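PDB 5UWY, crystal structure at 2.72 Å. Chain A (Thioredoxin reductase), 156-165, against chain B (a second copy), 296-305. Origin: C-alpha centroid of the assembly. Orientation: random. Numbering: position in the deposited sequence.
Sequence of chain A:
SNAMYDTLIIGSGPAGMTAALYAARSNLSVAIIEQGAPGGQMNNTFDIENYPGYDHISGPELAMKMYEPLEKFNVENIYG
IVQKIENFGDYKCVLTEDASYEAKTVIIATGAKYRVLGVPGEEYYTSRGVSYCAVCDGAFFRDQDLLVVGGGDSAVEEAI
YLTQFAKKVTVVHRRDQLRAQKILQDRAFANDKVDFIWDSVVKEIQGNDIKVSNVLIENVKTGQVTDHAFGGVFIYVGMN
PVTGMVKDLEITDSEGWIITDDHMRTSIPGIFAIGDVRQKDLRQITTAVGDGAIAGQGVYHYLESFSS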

# COMPACT_ATOMS: atom_id res chain seq x y z
N VAL A 156 -19.55 -12.18 -14.53
CA VAL A 156 -20.53 -11.15 -14.87
C VAL A 156 -20.03 -9.77 -14.45
O VAL A 156 -19.97 -8.83 -15.25
CB VAL A 156 -21.89 -11.48 -14.23
CG1 VAL A 156 -22.90 -10.38 -14.53
CG2 VAL A 156 -22.40 -12.82 -14.71
N GLU A 157 -19.64 -9.64 -13.17
CA GLU A 157 -19.22 -8.34 -12.67
C GLU A 157 -17.96 -7.85 -13.38
O GLU A 157 -17.86 -6.67 -13.73
CB GLU A 157 -19.01 -8.39 -11.16
CG GLU A 157 -20.20 -7.87 -10.37
CD GLU A 157 -19.80 -7.09 -9.14
OE1 GLU A 157 -20.70 -6.59 -8.43
OE2 GLU A 157 -18.58 -6.96 -8.88
N GLU A 158 -17.00 -8.75 -13.62
CA GLU A 158 -15.81 -8.35 -14.37
C GLU A 158 -16.17 -7.96 -15.80
O GLU A 158 -15.51 -7.09 -16.39
CB GLU A 158 -14.77 -9.48 -14.34
CG GLU A 158 -14.66 -10.32 -15.61
CD GLU A 158 -13.67 -11.46 -15.47
OE1 GLU A 158 -14.07 -12.64 -15.64
OE2 GLU A 158 -12.48 -11.18 -15.20
N ALA A 159 -17.23 -8.55 -16.36
CA ALA A 159 -17.65 -8.18 -17.71
C ALA A 159 -18.22 -6.76 -17.74
O ALA A 159 -17.80 -5.93 -18.56
CB ALA A 159 -18.68 -9.18 -18.23
N ILE A 160 -19.17 -6.46 -16.84
CA ILE A 160 -19.73 -5.11 -16.90
C ILE A 160 -18.71 -4.07 -16.45
O ILE A 160 -18.79 -2.91 -16.85
CB ILE A 160 -21.04 -5.01 -16.10
CG1 ILE A 160 -20.98 -5.86 -14.84
CG2 ILE A 160 -22.23 -5.41 -16.98
CD1 ILE A 160 -22.22 -5.74 -13.98
N TYR A 161 -17.72 -4.46 -15.65
CA TYR A 161 -16.59 -3.57 -15.42
C TYR A 161 -15.82 -3.35 -16.71
O TYR A 161 -15.36 -2.23 -16.99
CB TYR A 161 -15.67 -4.11 -14.33
CG TYR A 161 -14.39 -3.32 -14.17
CD1 TYR A 161 -14.37 -2.11 -13.50
CD2 TYR A 161 -13.19 -3.78 -14.71
CE1 TYR A 161 -13.20 -1.38 -13.35
CE2 TYR A 161 -12.02 -3.06 -14.58
CZ TYR A 161 -12.03 -1.86 -13.90
OH TYR A 161 -10.86 -1.14 -13.77
N LEU A 162 -15.67 -4.40 -17.52
CA LEU A 162 -14.98 -4.27 -18.79
C LEU A 162 -15.75 -3.41 -19.79
O LEU A 162 -15.14 -2.89 -20.74
CB LEU A 162 -14.70 -5.65 -19.38
CG LEU A 162 -13.51 -6.37 -18.75
CD1 LEU A 162 -13.28 -7.73 -19.39
CD2 LEU A 162 -12.26 -5.50 -18.85
N THR A 163 -17.07 -3.25 -19.62
CA THR A 163 -17.81 -2.35 -20.49
C THR A 163 -17.33 -0.91 -20.39
O THR A 163 -17.65 -0.10 -21.27
CB THR A 163 -19.31 -2.41 -20.18
OG1 THR A 163 -19.54 -1.93 -18.85
CG2 THR A 163 -19.83 -3.82 -20.31
N GLN A 164 -16.57 -0.57 -19.35
CA GLN A 164 -16.05 0.79 -19.20
C GLN A 164 -14.95 1.13 -20.19
O GLN A 164 -14.57 2.30 -20.29
CB GLN A 164 -15.53 0.99 -17.77
CG GLN A 164 -16.59 0.83 -16.70
CD GLN A 164 -17.26 2.14 -16.35
OE1 GLN A 164 -16.66 3.02 -15.73
NE2 GLN A 164 -18.52 2.29 -16.76
N PHE A 165 -14.43 0.14 -20.92
CA PHE A 165 -13.41 0.39 -21.93
C PHE A 165 -13.77 -0.19 -23.29
O PHE A 165 -13.56 0.48 -24.31
CB PHE A 165 -12.06 -0.20 -21.48
CG PHE A 165 -11.79 -0.06 -20.02
CD1 PHE A 165 -11.21 1.10 -19.52
CD2 PHE A 165 -12.08 -1.09 -19.14
CE1 PHE A 165 -10.96 1.23 -18.17
CE2 PHE A 165 -11.83 -0.96 -17.79
CZ PHE A 165 -11.26 0.20 -17.31
N GLY B 296 -9.82 4.24 -4.61
CA GLY B 296 -10.02 4.48 -6.03
C GLY B 296 -10.74 3.34 -6.72
O GLY B 296 -11.58 3.57 -7.59
N GLN B 297 -10.44 2.10 -6.34
CA GLN B 297 -11.15 0.99 -6.94
C GLN B 297 -12.53 0.78 -6.32
O GLN B 297 -13.43 0.26 -6.98
CB GLN B 297 -10.32 -0.29 -6.84
CG GLN B 297 -10.79 -1.41 -7.76
CD GLN B 297 -10.92 -0.96 -9.20
OE1 GLN B 297 -10.10 -0.19 -9.71
NE2 GLN B 297 -11.97 -1.43 -9.87
N GLY B 298 -12.71 1.19 -5.06
CA GLY B 298 -14.01 1.04 -4.42
C GLY B 298 -15.04 2.02 -4.93
O GLY B 298 -16.25 1.76 -4.85
N VAL B 299 -14.59 3.17 -5.45
CA VAL B 299 -15.52 4.14 -6.03
C VAL B 299 -16.37 3.48 -7.11
O VAL B 299 -17.59 3.65 -7.16
CB VAL B 299 -14.75 5.35 -6.58
CG1 VAL B 299 -15.65 6.16 -7.50
CG2 VAL B 299 -14.26 6.21 -5.44
N TYR B 300 -15.73 2.70 -8.00
CA TYR B 300 -16.48 2.05 -9.06
C TYR B 300 -17.55 1.12 -8.51
O TYR B 300 -18.68 1.09 -9.02
CB TYR B 300 -15.56 1.27 -9.99
CG TYR B 300 -16.33 0.34 -10.90
CD1 TYR B 300 -17.05 0.84 -11.98
CD2 TYR B 300 -16.38 -1.03 -10.66
CE1 TYR B 300 -17.78 0.00 -12.80
CE2 TYR B 300 -17.11 -1.87 -11.48
CZ TYR B 300 -17.81 -1.35 -12.55
OH TYR B 300 -18.54 -2.18 -13.37
N HIS B 301 -17.22 0.35 -7.48
CA HIS B 301 -18.20 -0.58 -6.91
C HIS B 301 -19.38 0.18 -6.31
O HIS B 301 -20.55 -0.16 -6.57
CB HIS B 301 -17.53 -1.46 -5.85
CG HIS B 301 -18.35 -2.65 -5.44
ND1 HIS B 301 -18.70 -2.89 -4.13
CD2 HIS B 301 -18.88 -3.66 -6.17
CE1 HIS B 301 -19.41 -4.00 -4.07
NE2 HIS B 301 -19.54 -4.48 -5.29
N TYR B 302 -19.09 1.22 -5.52
CA TYR B 302 -20.17 2.02 -4.94
C TYR B 302 -21.06 2.62 -6.02
O TYR B 302 -22.29 2.63 -5.89
CB TYR B 302 -19.58 3.12 -4.05
CG TYR B 302 -20.63 4.02 -3.42
CD1 TYR B 302 -21.30 3.64 -2.27
CD2 TYR B 302 -20.94 5.26 -3.98
CE1 TYR B 302 -22.25 4.46 -1.69
CE2 TYR B 302 -21.89 6.08 -3.41
CZ TYR B 302 -22.54 5.68 -2.26
OH TYR B 302 -23.49 6.50 -1.69
N LEU B 303 -20.46 3.11 -7.12
CA LEU B 303 -21.26 3.69 -8.19
C LEU B 303 -22.08 2.64 -8.91
O LEU B 303 -23.24 2.88 -9.28
CB LEU B 303 -20.36 4.44 -9.18
CG LEU B 303 -19.73 5.74 -8.70
CD1 LEU B 303 -18.87 6.35 -9.80
CD2 LEU B 303 -20.79 6.72 -8.23
N GLU B 304 -21.50 1.46 -9.14
CA GLU B 304 -22.21 0.41 -9.88
C GLU B 304 -23.42 -0.09 -9.10
O GLU B 304 -24.49 -0.28 -9.67
CB GLU B 304 -21.27 -0.75 -10.20
CG GLU B 304 -21.95 -1.90 -10.92
CD GLU B 304 -21.16 -3.20 -10.85
OE1 GLU B 304 -19.92 -3.14 -10.71
OE2 GLU B 304 -21.78 -4.28 -10.92
N SER B 305 -23.27 -0.29 -7.79
CA SER B 305 -24.40 -0.76 -7.00
C SER B 305 -25.42 0.34 -6.76
O SER B 305 -25.95 0.48 -5.64
CB SER B 305 -23.91 -1.34 -5.66
OG SER B 305 -22.90 -2.31 -5.87

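Two helices from two copies of thioredoxin reductase meet here at a steep angle, their N-to-C directions 100° apart and their axes no closer than 12.2 Å. At that separation the backbones cannot touch, so long side chains must span the gap, and no hydrogen bond crosses between the stretches. The contact is made by packing, without directed polar pairing across it.

Along chain B, G296(B) makes no contact, and the first residue to reach across is Q297(B). Its CA-to-CB bond points sideways, but the side chain bends so that its end comes nearer, placing NE2 of Q297(B) 3.7 Å from CE1 of Y161(A). G298(B) and V299(B), on the next part of the turn, stay out of reach.

Y300(B) is the centre of the contact. Its CA-to-CB bond points toward the chain A stretch, and it has 87 Å² covered, the largest share of any residue in the two stretches. Its ring receives the edge of Y161(A) on one face: the centroids lie 5.0 Å apart, the planes are inclined at 74°, and CD1 of Y161(A) comes within 3.4 Å of CE2 of Y300(B). Edge-to-face packing brings the slightly positive ring hydrogens of Y161(A) to the electron-rich face of Y300(B). Both tyrosines adopt the t rotamer at chi1. The Y300(B) ring also reaches far enough to set its OH 3.2 Å from CA of Y161(A), against the backbone of the partner helix. OH of Y300(B) lies 3.3 Å from N of Y161(A), but the angle is poor for a hydrogen bond, and this N already donates to O of E157(A) within its own helix. CG of Q164(A) adds a looser contact, 4.2 Å from CE1 of Y300(B).

One residue on, H301(B) contributes at its ring edge, where NE2 lies 4.0 Å from OE1 of E157(A). Y302(B) and L303(B) are out of reach, and the chain returns to the interface at E304(B), one helical turn after Y300(B). The E304(B) side chain is extended, with chi1 and chi2 both t, and brings OE2 to 3.4 Å from CD1 of I160(A). OE2 of E304(B) also lies 3.6 Å from OE1 of E157(A), a close approach of like charges. Within chain B, OE1 of E304(B) sits 3.1 Å from OH of Y300(B). S305(B), the first residue to leave helical geometry, makes no contact across the interface.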